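Side-chain contacts in lactaldehyde dehydrogenase (Escherichia coli, PDB 2IMP), which catalyses the NAD-dependent, irreversible oxidation of L-lactaldehyde to L-lactate, also accepts glycolaldehyde, and works as a homotetramer of the aldehyde dehydrogenase family: residues A[24-29]-A[33-38]; A[59-64]-A[140-145]; A[89-94]-A[315-320]; A[169-174]-A[467-472]. All coordinates share one frame; numbering follows the deposited sequence.

Contact 1 of 4, residues A[24-29]-A[33-38]; sequences IDVVNP and AVISRI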
# COMPACT_ATOMS: atom_id res chain seq x y z
N ILE A 24 47.82 6.13 -1.42
CA ILE A 24 47.31 6.86 -0.27
C ILE A 24 47.50 6.04 1.02
O ILE A 24 47.07 4.89 1.10
CB ILE A 24 45.81 7.18 -0.43
CG1 ILE A 24 45.60 8.07 -1.66
CG2 ILE A 24 45.29 7.89 0.81
CD1 ILE A 24 44.14 8.40 -1.94
N ASP A 25 48.17 6.63 2.01
CA ASP A 25 48.38 5.92 3.26
C ASP A 25 47.15 5.86 4.17
O ASP A 25 46.48 6.87 4.38
CB ASP A 25 49.53 6.55 4.07
CG ASP A 25 50.89 6.34 3.45
OD1 ASP A 25 51.21 5.19 3.05
OD2 ASP A 25 51.66 7.32 3.37
N VAL A 26 46.84 4.67 4.67
CA VAL A 26 45.75 4.52 5.62
C VAL A 26 46.34 4.42 7.04
O VAL A 26 47.11 3.50 7.34
CB VAL A 26 44.90 3.28 5.30
CG1 VAL A 26 43.79 3.14 6.34
CG2 VAL A 26 44.30 3.40 3.91
N VAL A 27 45.99 5.38 7.88
CA VAL A 27 46.53 5.45 9.22
C VAL A 27 45.60 5.04 10.37
O VAL A 27 44.38 5.16 10.28
CB VAL A 27 47.00 6.90 9.51
CG1 VAL A 27 47.43 7.03 10.94
CG2 VAL A 27 48.14 7.27 8.57
N ASN A 28 46.20 4.53 11.44
CA ASN A 28 45.45 4.17 12.64
C ASN A 28 45.26 5.45 13.49
O ASN A 28 46.22 5.97 14.05
CB ASN A 28 46.22 3.13 13.46
CG ASN A 28 45.44 2.64 14.66
OD1 ASN A 28 44.76 3.42 15.33
ND2 ASN A 28 45.55 1.35 14.95
N PRO A 29 44.03 5.95 13.59
CA PRO A 29 43.74 7.16 14.35
C PRO A 29 44.21 7.17 15.83
O PRO A 29 44.34 8.23 16.45
CB PRO A 29 42.23 7.30 14.22
CG PRO A 29 41.79 5.87 14.21
CD PRO A 29 42.78 5.24 13.25
N ALA A 33 50.03 5.32 13.05
CA ALA A 33 50.86 4.42 12.25
C ALA A 33 50.16 3.95 10.96
O ALA A 33 48.94 3.77 10.94
CB ALA A 33 51.25 3.20 13.08
N VAL A 34 50.94 3.78 9.89
CA VAL A 34 50.40 3.33 8.61
C VAL A 34 50.02 1.84 8.60
O VAL A 34 50.88 0.96 8.68
CB VAL A 34 51.41 3.61 7.47
CG1 VAL A 34 50.83 3.16 6.14
CG2 VAL A 34 51.74 5.10 7.44
N ILE A 35 48.73 1.56 8.52
CA ILE A 35 48.24 0.19 8.53
C ILE A 35 48.03 -0.44 7.14
O ILE A 35 48.00 -1.66 6.98
CB ILE A 35 46.95 0.12 9.35
CG1 ILE A 35 45.86 0.98 8.70
CG2 ILE A 35 47.21 0.62 10.77
CD1 ILE A 35 44.59 1.10 9.52
N SER A 36 47.90 0.42 6.13
CA SER A 36 47.70 -0.03 4.77
C SER A 36 47.79 1.10 3.76
O SER A 36 47.86 2.27 4.13
CB SER A 36 46.35 -0.73 4.62
OG SER A 36 45.28 0.20 4.79
N ARG A 37 47.80 0.73 2.48
CA ARG A 37 47.86 1.70 1.41
C ARG A 37 46.89 1.36 0.25
O ARG A 37 46.74 0.20 -0.13
CB ARG A 37 49.29 1.81 0.87
CG ARG A 37 50.24 2.60 1.77
CD ARG A 37 51.55 2.91 1.05
NE ARG A 37 52.46 1.77 1.04
CZ ARG A 37 53.30 1.49 2.03
NH1 ARG A 37 53.35 2.26 3.11
NH2 ARG A 37 54.09 0.42 1.96
N ILE A 38 46.23 2.39 -0.27
CA ILE A 38 45.32 2.18 -1.38
C ILE A 38 45.68 3.03 -2.59
O ILE A 38 46.29 4.09 -2.46
CB ILE A 38 43.85 2.51 -0.99
CG1 ILE A 38 43.76 3.95 -0.50
CG2 ILE A 38 43.36 1.53 0.06
CD1 ILE A 38 42.33 4.45 -0.34
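Val26, Ile38 and Ile24 bury the most surface where strands 23-27 and 34-39 pair as an antiparallel beta hairpin, and a classic beta bulge shifts the register by one residue. At the regular end, Ile24 and Ile38 form a hydrogen-bonded pair, and Ile24 CB rests on Ile38 CG1 at 3.8 Å. At the bulge two residues, Ile35 and Ser36, face Val26. Its carbonyl O takes a firm bond from Ile35 N (2.8 Å) and a weak one from Ser36 N (3.4 Å), while Val26 N gives to Ser36 O. The side chain of Ile35 turns back over this doubly used carbonyl: with CG1 between the backbone N and the carbonyl carbon (chi1 62°), that atom lies 3.8 Å from Val26 CG1, and CG2 reaches Asn28 CB. Cutting Ile35 back to an alanine is likely to strip Val26 CG1 and Asn28 CB of this apolar cover. Ser36 OG comes within 3.1 Å of Val26 CB but bonds to Asn183. On the other face Asp25 and Arg37 run side by side, their carboxylate and guanidinium planes 76° apart; Arg37 NE is held by Gln6, and Asp25 OD1 makes a long salt bridge to Arg37 NH1 at 3.6 Å.

Contact 2 of 4, residues A[59-64]-A[140-145]; sequences EWEALP and KRALGV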
# COMPACT_ATOMS: atom_id res chain seq x y z
N GLU A 59 21.62 -9.01 -17.51
CA GLU A 59 21.57 -10.39 -17.02
C GLU A 59 21.17 -10.48 -15.53
O GLU A 59 20.43 -11.39 -15.13
CB GLU A 59 22.93 -11.07 -17.17
CG GLU A 59 23.28 -11.61 -18.53
CD GLU A 59 24.64 -12.30 -18.52
OE1 GLU A 59 25.67 -11.61 -18.37
OE2 GLU A 59 24.67 -13.55 -18.65
N TRP A 60 21.69 -9.55 -14.74
CA TRP A 60 21.39 -9.52 -13.31
C TRP A 60 19.90 -9.20 -13.07
O TRP A 60 19.22 -9.91 -12.33
CB TRP A 60 22.31 -8.50 -12.61
CG TRP A 60 22.11 -8.38 -11.11
CD1 TRP A 60 21.57 -7.32 -10.43
CD2 TRP A 60 22.47 -9.35 -10.12
NE1 TRP A 60 21.56 -7.58 -9.08
CE2 TRP A 60 22.10 -8.81 -8.86
CE3 TRP A 60 23.05 -10.62 -10.17
CZ2 TRP A 60 22.31 -9.51 -7.66
CZ3 TRP A 60 23.26 -11.32 -8.96
CH2 TRP A 60 22.88 -10.75 -7.73
N GLU A 61 19.40 -8.14 -13.71
CA GLU A 61 17.99 -7.82 -13.55
C GLU A 61 17.08 -8.94 -14.10
O GLU A 61 15.99 -9.17 -13.58
CB GLU A 61 17.63 -6.49 -14.24
CG GLU A 61 16.14 -6.14 -14.10
CD GLU A 61 15.79 -4.69 -14.46
OE1 GLU A 61 16.57 -4.02 -15.18
OE2 GLU A 61 14.71 -4.22 -14.02
N ALA A 62 17.55 -9.65 -15.12
CA ALA A 62 16.78 -10.74 -15.70
C ALA A 62 16.62 -11.94 -14.74
O ALA A 62 15.70 -12.75 -14.88
CB ALA A 62 17.44 -11.20 -17.00
N LEU A 63 17.52 -12.03 -13.77
CA LEU A 63 17.42 -13.09 -12.77
C LEU A 63 16.18 -12.91 -11.86
O LEU A 63 15.86 -11.79 -11.46
CB LEU A 63 18.66 -13.10 -11.87
CG LEU A 63 19.98 -13.60 -12.45
CD1 LEU A 63 21.07 -13.48 -11.40
CD2 LEU A 63 19.83 -15.05 -12.91
N PRO A 64 15.46 -14.01 -11.57
CA PRO A 64 14.29 -13.85 -10.70
C PRO A 64 14.79 -13.18 -9.40
O PRO A 64 15.91 -13.43 -8.98
CB PRO A 64 13.85 -15.29 -10.46
CG PRO A 64 14.24 -15.97 -11.75
CD PRO A 64 15.62 -15.40 -12.02
N LYS A 140 7.54 -2.03 -11.47
CA LYS A 140 8.70 -1.50 -10.76
C LYS A 140 9.99 -2.08 -11.39
O LYS A 140 10.24 -3.28 -11.30
CB LYS A 140 8.64 -1.88 -9.28
CG LYS A 140 7.51 -1.20 -8.51
CD LYS A 140 7.71 0.31 -8.51
CE LYS A 140 6.66 1.00 -7.65
NZ LYS A 140 6.65 0.46 -6.27
N ARG A 141 10.77 -1.23 -12.04
CA ARG A 141 12.00 -1.68 -12.68
C ARG A 141 13.27 -1.16 -12.01
O ARG A 141 13.22 -0.17 -11.28
CB ARG A 141 12.03 -1.22 -14.15
CG ARG A 141 10.78 -1.48 -14.96
CD ARG A 141 10.51 -2.96 -15.14
NE ARG A 141 9.52 -3.19 -16.19
CZ ARG A 141 8.92 -4.36 -16.42
NH1 ARG A 141 9.20 -5.42 -15.67
NH2 ARG A 141 8.04 -4.47 -17.41
N ALA A 142 14.39 -1.82 -12.26
CA ALA A 142 15.66 -1.37 -11.71
C ALA A 142 16.11 -0.06 -12.41
O ALA A 142 15.65 0.24 -13.51
CB ALA A 142 16.72 -2.44 -11.90
N LEU A 143 16.98 0.70 -11.76
CA LEU A 143 17.48 1.92 -12.36
C LEU A 143 18.55 1.60 -13.41
O LEU A 143 18.65 2.25 -14.45
CB LEU A 143 18.09 2.83 -11.30
CG LEU A 143 17.21 3.16 -10.10
CD1 LEU A 143 17.94 4.15 -9.18
CD2 LEU A 143 15.89 3.75 -10.61
N GLY A 144 19.35 0.59 -13.11
CA GLY A 144 20.42 0.18 -13.99
C GLY A 144 21.70 0.18 -13.18
O GLY A 144 21.83 -0.58 -12.23
N VAL A 145 22.64 1.03 -13.56
CA VAL A 145 23.91 1.13 -12.84
C VAL A 145 23.88 2.21 -11.75
O VAL A 145 23.55 3.36 -12.03
CB VAL A 145 25.08 1.46 -13.78
CG1 VAL A 145 26.35 1.74 -12.96
CG2 VAL A 145 25.32 0.30 -14.75
O HOH W 1 15.37 -1.51 -15.54
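Glu61 and Ala142 meet where the last turn of helix 43-62 lies beside strand 134-149, in the sheet it shares with strands 172-176 and 470-478, so that a helix side chain grips a strand backbone. The close part of the contact is small. Ala142 N donates a nearly straight bond to Glu61 OE2 (3.0 Å, 168° at the hydrogen), approaching from above the carboxylate plane, 44° out of it. The Ala142 methyl lies against the same group, 3.5 Å from CD of Glu61. What carries the carboxylate across is an extended chain, with CG anti to the backbone N (chi1 180°). The other side is looser and wet: the nearest side-chain atom of Arg141 is CB, 4.0 Å from Glu61 OE2, while the arginine guanidinium turns to Gln473, and a water fills the span beside the carboxylate. Glu61 OE1 is also bonded to Gln57, one turn back on the helix, which should limit rotation of the carboxylate. Replacing Glu61 with an alanine would probably leave the N-H of Ala142 without its acceptor and the bridging water without one of its two holds. That water donates to both segments, to Glu61 OE1 at 2.8 Å and to Ala142 O at 2.7 Å.

Contact 3 of 4, residues A[89-94]-A[315-320]; sequences LIVEEG and GNPAER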
# COMPACT_ATOMS: atom_id res chain seq x y z
N LEU A 89 39.38 -4.72 11.82
CA LEU A 89 39.72 -3.78 10.76
C LEU A 89 39.07 -2.43 11.01
O LEU A 89 39.70 -1.38 10.88
CB LEU A 89 39.28 -4.32 9.40
CG LEU A 89 40.01 -5.56 8.89
CD1 LEU A 89 39.35 -6.05 7.60
CD2 LEU A 89 41.48 -5.23 8.66
N ILE A 90 37.79 -2.46 11.40
CA ILE A 90 37.06 -1.24 11.70
C ILE A 90 37.67 -0.50 12.91
O ILE A 90 37.89 0.71 12.87
CB ILE A 90 35.57 -1.55 11.96
CG1 ILE A 90 34.95 -2.20 10.72
CG2 ILE A 90 34.82 -0.26 12.32
CD1 ILE A 90 33.49 -2.58 10.88
N VAL A 91 37.94 -1.26 13.97
CA VAL A 91 38.57 -0.70 15.16
C VAL A 91 39.89 0.02 14.80
O VAL A 91 40.10 1.19 15.13
CB VAL A 91 38.91 -1.81 16.18
CG1 VAL A 91 39.71 -1.22 17.34
CG2 VAL A 91 37.64 -2.47 16.70
N GLU A 92 40.74 -0.71 14.09
CA GLU A 92 42.04 -0.24 13.65
C GLU A 92 42.05 1.04 12.78
O GLU A 92 42.83 1.96 13.04
CB GLU A 92 42.74 -1.38 12.91
CG GLU A 92 44.07 -1.02 12.30
CD GLU A 92 44.75 -2.22 11.69
OE1 GLU A 92 44.11 -2.92 10.88
OE2 GLU A 92 45.94 -2.47 12.02
N GLU A 93 41.20 1.09 11.76
CA GLU A 93 41.18 2.26 10.88
C GLU A 93 40.14 3.34 11.25
O GLU A 93 40.35 4.53 10.99
CB GLU A 93 40.96 1.82 9.42
CG GLU A 93 39.57 1.29 9.11
CD GLU A 93 39.47 0.67 7.72
OE1 GLU A 93 40.19 1.12 6.79
OE2 GLU A 93 38.66 -0.26 7.55
N GLY A 94 39.04 2.93 11.87
CA GLY A 94 37.99 3.87 12.25
C GLY A 94 38.11 4.42 13.66
O GLY A 94 37.48 5.43 13.99
N GLY A 315 40.79 6.35 24.74
CA GLY A 315 42.07 5.74 24.47
C GLY A 315 42.07 4.81 23.27
O GLY A 315 41.10 4.77 22.51
N ASN A 316 43.16 4.07 23.11
CA ASN A 316 43.30 3.12 22.01
C ASN A 316 42.31 1.92 22.09
O ASN A 316 42.45 1.07 22.97
CB ASN A 316 44.74 2.60 21.98
CG ASN A 316 45.05 1.80 20.74
OD1 ASN A 316 44.20 1.06 20.24
ND2 ASN A 316 46.27 1.94 20.24
N PRO A 317 41.33 1.86 21.18
CA PRO A 317 40.32 0.80 21.13
C PRO A 317 40.93 -0.62 21.09
O PRO A 317 40.40 -1.55 21.70
CB PRO A 317 39.55 1.10 19.84
CG PRO A 317 39.72 2.57 19.67
CD PRO A 317 41.17 2.78 20.04
N ALA A 318 42.03 -0.77 20.37
CA ALA A 318 42.69 -2.06 20.24
C ALA A 318 43.34 -2.59 21.54
O ALA A 318 43.44 -3.81 21.74
CB ALA A 318 43.75 -2.00 19.13
N GLU A 319 43.76 -1.68 22.41
CA GLU A 319 44.41 -2.08 23.66
C GLU A 319 43.54 -1.97 24.91
O GLU A 319 43.91 -2.45 25.98
CB GLU A 319 45.68 -1.25 23.85
CG GLU A 319 46.59 -1.28 22.64
CD GLU A 319 48.03 -0.96 22.98
OE1 GLU A 319 48.28 0.11 23.57
OE2 GLU A 319 48.91 -1.79 22.66
N ARG A 320 42.38 -1.33 24.76
CA ARG A 320 41.46 -1.17 25.86
C ARG A 320 40.01 -1.54 25.51
O ARG A 320 39.39 -0.91 24.66
CB ARG A 320 41.49 0.28 26.37
CG ARG A 320 42.83 0.69 26.96
CD ARG A 320 42.70 0.94 28.45
NE ARG A 320 42.04 2.21 28.72
CZ ARG A 320 41.66 2.61 29.93
NH1 ARG A 320 41.88 1.86 30.99
NH2 ARG A 320 41.08 3.79 30.07
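Val91 CG1 and Pro317 CB approach to 3.4 Å, tighter than usual for two carbons, and nearly the whole contact hangs on this one methyl. It illustrates how little surface can join parts of a chain more than two hundred residues apart: the two segments bury about 104 Å² in all, and no hydrogen bond passes between them. With CG1 anti to the backbone N of Val91 (chi1 174°), the methyl leaves the side of helix 83-94 and meets the proline ring at CB, the two side chains running alongside in opposite senses. The same methyl lies 3.8 Å from the backbone N of Ala318, and beyond it the Ala318 methyl is a looser neighbour at 4.5 Å.

The loop presents these groups in a shape fixed from within. Asn316 OD1 accepts from Ala318 N at 2.8 Å, and the carbonyl O of Asn316 receives both Glu319 N and Arg320 N, so the backbone from Asn316 to Arg320 is held in a compact turn. Outside the two segments, Gln98 NE2 bonds to Pro317 O, and Ala101 of helix 98-116 also packs on Val91. The contact thus sets a helix flank against the loop between helices 298-310 and 331-346, a loop whose bend at Asn316 is an Asx turn.

Contact 4 of 4, residues A[169-174]-A[467-472]; sequences TGNTIV and HEYLQT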
# COMPACT_ATOMS: atom_id res chain seq x y z
N THR A 169 16.91 -5.26 -6.04
CA THR A 169 16.01 -4.73 -7.06
C THR A 169 16.51 -4.85 -8.53
O THR A 169 15.87 -4.34 -9.46
CB THR A 169 15.67 -3.25 -6.76
OG1 THR A 169 16.88 -2.50 -6.58
CG2 THR A 169 14.83 -3.15 -5.49
N GLY A 170 17.64 -5.51 -8.73
CA GLY A 170 18.15 -5.70 -10.08
C GLY A 170 19.17 -4.70 -10.61
O GLY A 170 19.49 -4.72 -11.80
N ASN A 171 19.66 -3.82 -9.75
CA ASN A 171 20.68 -2.86 -10.16
C ASN A 171 22.09 -3.42 -9.93
O ASN A 171 22.25 -4.36 -9.15
CB ASN A 171 20.62 -1.56 -9.33
CG ASN A 171 19.26 -0.89 -9.36
OD1 ASN A 171 18.96 -0.14 -10.30
ND2 ASN A 171 18.43 -1.15 -8.37
N THR A 172 23.08 -2.87 -10.61
CA THR A 172 24.45 -3.25 -10.34
C THR A 172 25.10 -2.05 -9.63
O THR A 172 24.54 -0.95 -9.68
CB THR A 172 25.25 -3.62 -11.62
OG1 THR A 172 25.18 -2.57 -12.58
CG2 THR A 172 24.69 -4.90 -12.21
N ILE A 173 26.23 -2.24 -8.97
CA ILE A 173 26.78 -1.11 -8.26
C ILE A 173 28.32 -1.02 -8.22
O ILE A 173 29.03 -2.02 -8.32
CB ILE A 173 26.25 -1.12 -6.79
CG1 ILE A 173 26.47 0.24 -6.12
CG2 ILE A 173 26.95 -2.20 -5.99
CD1 ILE A 173 25.91 0.32 -4.69
N VAL A 174 28.78 0.22 -8.11
CA VAL A 174 30.18 0.55 -7.98
C VAL A 174 30.35 1.36 -6.71
O VAL A 174 29.80 2.46 -6.58
CB VAL A 174 30.72 1.39 -9.15
CG1 VAL A 174 32.19 1.74 -8.88
CG2 VAL A 174 30.59 0.64 -10.46
N HIS A 467 12.71 1.26 -2.22
CA HIS A 467 12.10 1.90 -3.37
C HIS A 467 12.97 2.97 -4.04
O HIS A 467 12.76 3.30 -5.20
CB HIS A 467 10.73 2.49 -2.98
CG HIS A 467 9.67 1.45 -2.76
ND1 HIS A 467 8.43 1.74 -2.25
CD2 HIS A 467 9.68 0.11 -3.01
CE1 HIS A 467 7.71 0.63 -2.18
NE2 HIS A 467 8.45 -0.37 -2.64
N GLU A 468 13.94 3.51 -3.30
CA GLU A 468 14.85 4.49 -3.90
C GLU A 468 15.62 3.86 -5.09
O GLU A 468 16.08 4.56 -5.98
CB GLU A 468 15.88 5.00 -2.88
CG GLU A 468 15.35 5.93 -1.78
CD GLU A 468 14.62 7.16 -2.32
OE1 GLU A 468 14.95 7.62 -3.44
OE2 GLU A 468 13.72 7.67 -1.61
N TYR A 469 15.73 2.53 -5.08
CA TYR A 469 16.43 1.81 -6.13
C TYR A 469 15.53 1.25 -7.23
O TYR A 469 15.94 0.41 -8.04
CB TYR A 469 17.28 0.69 -5.52
CG TYR A 469 18.51 1.24 -4.83
CD1 TYR A 469 18.46 1.67 -3.50
CD2 TYR A 469 19.71 1.40 -5.53
CE1 TYR A 469 19.57 2.25 -2.89
CE2 TYR A 469 20.83 1.98 -4.93
CZ TYR A 469 20.75 2.41 -3.61
OH TYR A 469 21.84 3.02 -3.02
N LEU A 470 14.30 1.73 -7.24
CA LEU A 470 13.33 1.32 -8.23
C LEU A 470 12.70 2.51 -8.95
O LEU A 470 12.59 3.59 -8.40
CB LEU A 470 12.23 0.50 -7.57
CG LEU A 470 12.60 -0.89 -7.05
CD1 LEU A 470 11.53 -1.39 -6.08
CD2 LEU A 470 12.77 -1.84 -8.23
N GLN A 471 12.33 2.29 -10.20
CA GLN A 471 11.65 3.31 -10.97
C GLN A 471 10.45 2.68 -11.67
O GLN A 471 10.40 1.47 -11.87
CB GLN A 471 12.58 3.99 -11.98
CG GLN A 471 13.13 3.10 -13.08
CD GLN A 471 14.18 3.83 -13.91
OE1 GLN A 471 14.21 5.06 -13.94
NE2 GLN A 471 15.03 3.07 -14.59
N THR A 472 9.49 3.51 -12.03
CA THR A 472 8.28 2.99 -12.62
C THR A 472 8.19 2.99 -14.14
O THR A 472 8.75 3.85 -14.83
CB THR A 472 7.06 3.76 -12.09
OG1 THR A 472 7.19 5.14 -12.44
CG2 THR A 472 6.97 3.63 -10.58
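Asn171 ND2 and Tyr469 O form the polar link, a hydrogen bond of 3.0 Å and 166° at the hydrogen. The donor lies in the carbonyl plane, on a lone pair of the oxygen, and the oxygen in turn lies close to the amide plane of Asn171, so both flat groups are well aligned for it. Placing CG anti to the carbonyl carbon (chi1 -56°) directs the amide of Asn171 to this backbone oxygen. The rest of the amide is also engaged: ND2 bonds to Ala166 O, and OD1 accepts from Gly144 N of the neighbouring strand. One side chain therefore holds three separate parts of the backbone.

These bonds sit at a junction of a mixed sheet in which strand 134-149 runs parallel to 172-176 and antiparallel to 470-478. Helix 155-168 leads into the first segment and ends in a Schellman motif at Gly170; a type I beta turn from His467 to Leu470 leads into the second.

The apolar contacts belong to Thr169. Its CG2 methyl packs on Leu470 CG at 3.5 Å, and its CB lies equally near Leu470 CD2, the two side chains passing obliquely. The polar bonding of the hydroxyl stays within its own helix end, where it is hydrogen-bonded to Pro165 O.

Around the tyrosine the contacts are mixed. Thr169 OG1 comes within 3.4 Å of Tyr469 CB, and Asn171 ND2 stands at the edge of the ring, with amide and ring planes 64° apart, 4.0 Å from Tyr469 CD2.

Overall arrangement
From the N terminus, contact 1 closes first, a hairpin with three residues between its segments. The chain then runs into helix 43-62, where contact 2 opens; helix 83-94 opens contact 3 before residues 140-145 close contact 2, so these two cross. Contact 4 opens at 169-174, while contact 3 is still open; 315-320 closes contact 3 and 467-472 closes contact 4, a second crossing. In space there are two groups. Contacts 1 and 3 touch where Glu92 and Glu93 meet the hairpin. Contacts 2 and 4, with centres about 7 Å apart, share the sheet containing strands 134-149, 172-176 and 470-478. Contacts 3 and 4 lie on opposite sides of the chain's centre.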